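Local coordinates for protein papain-like cysteine protease (Porcine reproductive and respiratory syndrome virus, PDB 3MTV) that acts as a papain-like cysteine protease and metal-dependent nuclease and probably helps block host mRNA export and interferon signalling, at residues A10-A15 with L40-L45; T47-P50 with V54-M57. All blocks are in the same frame, centred on the assembly; numbering follows the deposited sequence.

Interaction 1: residues A10-A15 with L40-L45; sequences AVMYVA and LVANRL
M12 reaches A42 and L45 by holding CG anti to its own backbone N (chi1 157°) and staying extended at chi2, which carries the sulfur straight off the strand toward the helix. The bend falls at the last torsion (chi3 73°), turning the terminal methyl aside toward A42 while the sulfur remains near L45. SD lies 4.0 Å from CD1 of L45, a single branch of that leucine, and the two side chains meet at a slant. Beyond the bend, CE comes to 4.5 Å from CB of A42, a looser touch of methyl on methyl. The backbones stay well apart, with M12 CA 7.2 Å from A42 CA, and the methionine spans most of that gap. The motif is a helix packed on one face of an antiparallel sheet: strand 10-15, flanked by strands 3-7 and 18-23, offers M12 to residues 40-45 of helix 39-48. A42 and L45, three residues apart, both lie on the flank of the helix that meets the sheet. V19 of strand 18-23 and I6 of strand 3-7 also touch M12, so its chain lies among three strands and the helix; all three residues of the contact are buried. The CB of Y13 points away from the helix, and its ring meets Y13 of the second subunit.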
ATOM      1  N   ALA A  10      -0.676   3.460 -10.484  1.00 48.23           N
ATOM      2  CA  ALA A  10      -0.631   2.551  -9.354  1.00 52.62           C
ATOM      3  C   ALA A  10       0.599   1.644  -9.209  1.00 70.50           C
ATOM      4  O   ALA A  10       1.496   1.533 -10.140  1.00 56.54           O
ATOM      5  CB  ALA A  10      -1.779   1.642  -9.499  1.00 43.03           C
ATOM      6  N   VAL A  11       0.550   0.880  -8.107  1.00 34.57           N
ATOM      7  CA  VAL A  11       1.534  -0.150  -7.950  1.00 42.37           C
ATOM      8  C   VAL A  11       0.894  -1.294  -7.241  1.00 51.84           C
ATOM      9  O   VAL A  11      -0.148  -1.115  -6.696  1.00 55.24           O
ATOM     10  CB  VAL A  11       2.658   0.311  -6.996  1.00 57.06           C
ATOM     11  CG1 VAL A  11       3.486   1.350  -7.625  1.00 48.49           C
ATOM     12  CG2 VAL A  11       2.114   0.803  -5.654  1.00 42.10           C
ATOM     13  N   MET A  12       1.523  -2.455  -7.121  1.00 40.88           N
ATOM     14  CA  MET A  12       0.704  -3.507  -6.598  1.00 48.36           C
ATOM     15  C   MET A  12       1.494  -4.347  -5.722  1.00 56.96           C
ATOM     16  O   MET A  12       2.624  -4.588  -6.062  1.00 62.08           O
ATOM     17  CB  MET A  12       0.265  -4.399  -7.742  1.00 57.48           C
ATOM     18  CG  MET A  12      -0.098  -5.771  -7.276  1.00 64.76           C
ATOM     19  SD  MET A  12      -0.878  -6.852  -8.504  1.00 80.81           S
ATOM     20  CE  MET A  12       0.431  -7.296  -9.617  1.00 46.46           C
ATOM     21  N   TYR A  13       0.938  -4.793  -4.597  1.00 52.50           N
ATOM     22  CA  TYR A  13       1.762  -5.491  -3.654  1.00 60.23           C
ATOM     23  C   TYR A  13       1.299  -6.885  -3.742  1.00 56.83           C
ATOM     24  O   TYR A  13       0.123  -7.079  -3.945  1.00 65.38           O
ATOM     25  CB  TYR A  13       1.508  -5.065  -2.227  1.00 59.55           C
ATOM     26  CG  TYR A  13       1.665  -3.610  -1.815  1.00 59.72           C
ATOM     27  CD1 TYR A  13       1.739  -2.594  -2.730  1.00 51.40           C
ATOM     28  CD2 TYR A  13       1.703  -3.258  -0.456  1.00 52.77           C
ATOM     29  CE1 TYR A  13       1.830  -1.236  -2.304  1.00 66.10           C
ATOM     30  CE2 TYR A  13       1.819  -1.895  -0.032  1.00 58.71           C
ATOM     31  CZ  TYR A  13       1.881  -0.908  -0.959  1.00 56.54           C
ATOM     32  OH  TYR A  13       1.999   0.382  -0.573  1.00 51.74           O
ATOM     33  N   VAL A  14       2.205  -7.853  -3.515  1.00 67.40           N
ATOM     34  CA  VAL A  14       1.920  -9.289  -3.578  1.00 51.68           C
ATOM     35  C   VAL A  14       2.629 -10.202  -2.599  1.00 67.03           C
ATOM     36  O   VAL A  14       3.843 -10.029  -2.411  1.00 93.00           O
ATOM     37  CB  VAL A  14       2.519  -9.787  -4.787  1.00 52.03           C
ATOM     38  CG1 VAL A  14       2.144 -11.191  -4.912  1.00 45.15           C
ATOM     39  CG2 VAL A  14       2.088  -8.969  -6.034  1.00 44.59           C
ATOM     40  N   ALA A  15       1.940 -11.218  -2.067  1.00 65.01           N
ATOM     41  CA  ALA A  15       2.390 -11.923  -0.866  1.00 77.91           C
ATOM     42  C   ALA A  15       1.329 -12.910  -0.462  1.00 87.11           C
ATOM     43  O   ALA A  15       0.251 -12.498  -0.129  1.00 95.28           O
ATOM     44  CB  ALA A  15       2.565 -10.904   0.254  1.00 53.60           C
ATOM     45  N   LEU A  40      -1.901  -9.644 -15.720  1.00 74.83           N
ATOM     46  CA  LEU A  40      -3.289  -9.938 -15.852  1.00 73.60           C
ATOM     47  C   LEU A  40      -3.952  -9.479 -14.621  1.00 74.95           C
ATOM     48  O   LEU A  40      -4.604  -8.451 -14.587  1.00 65.37           O
ATOM     49  CB  LEU A  40      -3.495 -11.435 -15.942  1.00 76.48           C
ATOM     50  CG  LEU A  40      -4.926 -11.514 -16.555  1.00 83.90           C
ATOM     51  CD1 LEU A  40      -5.180 -10.562 -17.886  1.00 46.39           C
ATOM     52  CD2 LEU A  40      -5.429 -12.984 -16.668  1.00 42.69           C
ATOM     53  N   VAL A  41      -3.793 -10.309 -13.616  1.00 69.54           N
ATOM     54  CA  VAL A  41      -3.875  -9.855 -12.258  1.00 74.58           C
ATOM     55  C   VAL A  41      -3.707  -8.352 -11.956  1.00 66.53           C
ATOM     56  O   VAL A  41      -4.435  -7.849 -11.177  1.00 59.31           O
ATOM     57  CB  VAL A  41      -2.911 -10.600 -11.454  1.00 57.78           C
ATOM     58  CG1 VAL A  41      -3.343 -10.513 -10.073  1.00 46.17           C
ATOM     59  CG2 VAL A  41      -2.944 -12.043 -11.943  1.00 77.69           C
ATOM     60  N   ALA A  42      -2.785  -7.634 -12.562  1.00 63.96           N
ATOM     61  CA  ALA A  42      -2.782  -6.179 -12.362  1.00 51.13           C
ATOM     62  C   ALA A  42      -4.049  -5.618 -12.830  1.00 66.69           C
ATOM     63  O   ALA A  42      -4.923  -5.320 -12.035  1.00 70.45           O
ATOM     64  CB  ALA A  42      -1.715  -5.509 -13.106  1.00 67.03           C
ATOM     65  N   ASN A  43      -4.134  -5.454 -14.136  1.00 67.43           N
ATOM     66  CA  ASN A  43      -5.392  -5.103 -14.770  1.00 73.91           C
ATOM     67  C   ASN A  43      -6.672  -5.511 -14.067  1.00 79.69           C
ATOM     68  O   ASN A  43      -7.596  -4.661 -13.920  1.00 61.66           O
ATOM     69  CB  ASN A  43      -5.380  -5.605 -16.171  1.00 54.22           C
ATOM     70  CG  ASN A  43      -4.516  -4.749 -17.027  1.00102.31           C
ATOM     71  OD1 ASN A  43      -5.054  -4.008 -17.893  1.00 80.23           O
ATOM     72  ND2 ASN A  43      -3.149  -4.751 -16.741  1.00 71.44           N
ATOM     73  N   ARG A  44      -6.714  -6.774 -13.625  1.00 56.97           N
ATOM     74  CA  ARG A  44      -7.916  -7.275 -12.975  1.00 80.30           C
ATOM     75  C   ARG A  44      -8.194  -6.415 -11.752  1.00 71.85           C
ATOM     76  O   ARG A  44      -9.043  -5.508 -11.814  1.00 65.93           O
ATOM     77  CB  ARG A  44      -7.854  -8.765 -12.606  1.00 76.34           C
ATOM     78  CG  ARG A  44      -8.534  -9.570 -13.672  1.00 79.78           C
ATOM     79  CD  ARG A  44      -8.307 -11.085 -13.675  1.00 88.74           C
ATOM     80  NE  ARG A  44      -8.742 -11.503 -15.022  1.00 98.53           N
ATOM     81  CZ  ARG A  44      -8.826 -12.749 -15.513  1.00103.67           C
ATOM     82  NH1 ARG A  44      -8.494 -13.862 -14.781  1.00 58.81           N
ATOM     83  NH2 ARG A  44      -9.292 -12.858 -16.771  1.00 79.70           N
ATOM     84  N   LEU A  45      -7.475  -6.730 -10.671  1.00 80.72           N
ATOM     85  CA  LEU A  45      -7.180  -5.830  -9.539  1.00 60.49           C
ATOM     86  C   LEU A  45      -7.377  -4.368  -9.688  1.00 55.58           C
ATOM     87  O   LEU A  45      -8.161  -3.801  -9.033  1.00 46.10           O
ATOM     88  CB  LEU A  45      -5.732  -5.889  -9.153  1.00 67.24           C
ATOM     89  CG  LEU A  45      -5.635  -5.956  -7.628  1.00 72.65           C
ATOM     90  CD1 LEU A  45      -4.386  -5.383  -7.180  1.00 68.47           C
ATOM     91  CD2 LEU A  45      -6.746  -5.203  -7.015  1.00 54.43           C
TER

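Interaction 2: residues T47-P50 with V54-M57; sequences TSFP and VVDM
F49 meets V55 with the face of its ring, while the sulfur of M57 comes to it obliquely. Its CG is anti to the carbonyl carbon (chi1 -56°), and chi2 sets the ring plane roughly perpendicular to the CA-CB-CG plane, so that one face is presented to the strand. V55 faces the ring head-on and uses one methyl: CG1 sits 4.2 Å from the centroid of the F49 ring and 12° off its normal, a CH-pi contact almost directly over the centre. The same CG1 is 4.2 Å from CD2 of F49. The valine turns this branch to the ring by placing CG1 anti to its carbonyl carbon, with CG2 between the backbone N and the carbonyl. The contact spans the short connection from helix 39-48 to strand 54-56: F49 is the first residue to leave helical geometry after the helix, and V55 belongs to the weakly bonded strand at the edge of the four-stranded antiparallel sheet. M57 runs antiparallel alongside the phenylalanine, its chain bent at both chi2 and chi3. Its SD lies 4.2 Å from CE1 of F49 and 5.3 Å from the F49 ring centroid, a Met-aromatic contact at an oblique 60° to the ring normal. F60 meets the F49 ring edge-to-face.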
ATOM      1  N   THR A  47      -8.488  -2.535 -12.014  1.00 72.36           N
ATOM      2  CA  THR A  47      -9.722  -2.169 -12.677  1.00 69.87           C
ATOM      3  C   THR A  47     -10.915  -2.435 -11.783  1.00 67.60           C
ATOM      4  O   THR A  47     -11.881  -1.635 -11.700  1.00 56.62           O
ATOM      5  CB  THR A  47      -9.857  -2.840 -14.069  1.00 43.16           C
ATOM      6  OG1 THR A  47      -9.235  -1.963 -15.019  1.00 67.56           O
ATOM      7  CG2 THR A  47     -11.296  -2.898 -14.458  1.00 68.27           C
ATOM      8  N   SER A  48     -10.885  -3.519 -11.046  1.00 50.58           N
ATOM      9  CA  SER A  48     -12.107  -3.760 -10.324  1.00 56.00           C
ATOM     10  C   SER A  48     -12.207  -3.467  -8.812  1.00 65.54           C
ATOM     11  O   SER A  48     -13.284  -3.256  -8.263  1.00 70.16           O
ATOM     12  CB  SER A  48     -12.689  -5.103 -10.765  1.00 70.67           C
ATOM     13  OG  SER A  48     -11.660  -6.005 -10.780  1.00 78.41           O
ATOM     14  N   PHE A  49     -11.095  -3.356  -8.110  1.00 79.41           N
ATOM     15  CA  PHE A  49     -11.172  -3.050  -6.657  1.00 53.93           C
ATOM     16  C   PHE A  49     -10.732  -1.699  -6.186  1.00 47.20           C
ATOM     17  O   PHE A  49     -10.285  -0.887  -6.974  1.00 74.39           O
ATOM     18  CB  PHE A  49     -10.408  -4.057  -5.904  1.00 45.96           C
ATOM     19  CG  PHE A  49     -10.856  -5.402  -6.168  1.00 62.42           C
ATOM     20  CD1 PHE A  49     -10.331  -6.124  -7.207  1.00 79.22           C
ATOM     21  CD2 PHE A  49     -11.866  -5.945  -5.426  1.00 86.79           C
ATOM     22  CE1 PHE A  49     -10.777  -7.402  -7.478  1.00 56.23           C
ATOM     23  CE2 PHE A  49     -12.299  -7.253  -5.679  1.00 96.02           C
ATOM     24  CZ  PHE A  49     -11.723  -7.979  -6.704  1.00 72.03           C
ATOM     25  N   PRO A  50     -10.976  -1.387  -4.913  1.00 63.85           N
ATOM     26  CA  PRO A  50     -10.403  -0.078  -4.589  1.00 61.65           C
ATOM     27  C   PRO A  50      -9.012  -0.249  -3.913  1.00 50.56           C
ATOM     28  O   PRO A  50      -8.742  -1.310  -3.288  1.00 65.69           O
ATOM     29  CB  PRO A  50     -11.440   0.453  -3.591  1.00 47.92           C
ATOM     30  CG  PRO A  50     -11.935  -0.851  -2.853  1.00 47.98           C
ATOM     31  CD  PRO A  50     -11.966  -1.871  -3.887  1.00 42.11           C
ATOM     32  N   VAL A  54      -6.905  -5.701   0.214  1.00 63.12           N
ATOM     33  CA  VAL A  54      -6.278  -6.965  -0.051  1.00 63.07           C
ATOM     34  C   VAL A  54      -7.306  -8.039  -0.443  1.00 68.02           C
ATOM     35  O   VAL A  54      -8.391  -8.180   0.169  1.00 63.46           O
ATOM     36  CB  VAL A  54      -5.537  -7.335   1.258  1.00 61.68           C
ATOM     37  CG1 VAL A  54      -5.697  -8.722   1.614  1.00 55.08           C
ATOM     38  CG2 VAL A  54      -4.009  -6.920   1.139  1.00104.16           C
ATOM     39  N   VAL A  55      -6.955  -8.839  -1.438  1.00 67.08           N
ATOM     40  CA  VAL A  55      -7.858  -9.852  -2.034  1.00 51.13           C
ATOM     41  C   VAL A  55      -7.190 -11.184  -2.427  1.00 73.44           C
ATOM     42  O   VAL A  55      -6.083 -11.178  -2.914  1.00 75.41           O
ATOM     43  CB  VAL A  55      -8.507  -9.320  -3.353  1.00 67.60           C
ATOM     44  CG1 VAL A  55      -8.967  -7.954  -3.225  1.00 75.01           C
ATOM     45  CG2 VAL A  55      -7.541  -9.254  -4.422  1.00 63.42           C
ATOM     46  N   ASP A  56      -7.860 -12.326  -2.258  1.00 81.87           N
ATOM     47  CA  ASP A  56      -7.333 -13.572  -2.781  1.00 52.09           C
ATOM     48  C   ASP A  56      -7.929 -13.772  -4.209  1.00 77.14           C
ATOM     49  O   ASP A  56      -9.046 -14.226  -4.311  1.00 92.61           O
ATOM     50  CB  ASP A  56      -7.704 -14.707  -1.844  1.00 55.56           C
ATOM     51  CG  ASP A  56      -7.300 -16.073  -2.430  1.00102.81           C
ATOM     52  OD1 ASP A  56      -7.100 -16.105  -3.705  1.00 72.08           O
ATOM     53  OD2 ASP A  56      -7.173 -17.079  -1.647  1.00 72.57           O
ATOM     54  N   MET A  57      -7.243 -13.421  -5.302  1.00 63.81           N
ATOM     55  CA  MET A  57      -7.968 -13.248  -6.563  1.00 75.05           C
ATOM     56  C   MET A  57      -8.508 -14.575  -7.161  1.00 87.56           C
ATOM     57  O   MET A  57      -9.176 -14.613  -8.224  1.00 72.36           O
ATOM     58  CB  MET A  57      -7.153 -12.505  -7.609  1.00 49.37           C
ATOM     59  CG  MET A  57      -6.771 -11.230  -7.239  1.00 54.20           C
ATOM     60  SD  MET A  57      -7.493  -9.877  -8.253  1.00 77.41           S
ATOM     61  CE  MET A  57      -6.618  -9.797  -9.842  1.00 73.63           C
TER

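In the fold
The two contacts follow one another along the chain: residues 10-15 and 40-45 precede 47-50 and 54-57, and the centres of the two contacts lie about 8 Å apart. Helix 39-48 serves both, through its body in interaction 1 and its C-terminal end in interaction 2. Both also reach the same antiparallel sheet, interaction 1 at the inner strand 10-15 and interaction 2 at the edge strand 54-56. M57 joins them directly, packing against V41, R44 and L45. Both join the helix to the sheet of the N-terminal part of the chain, away from the probable protease active-site residues C90 and H159.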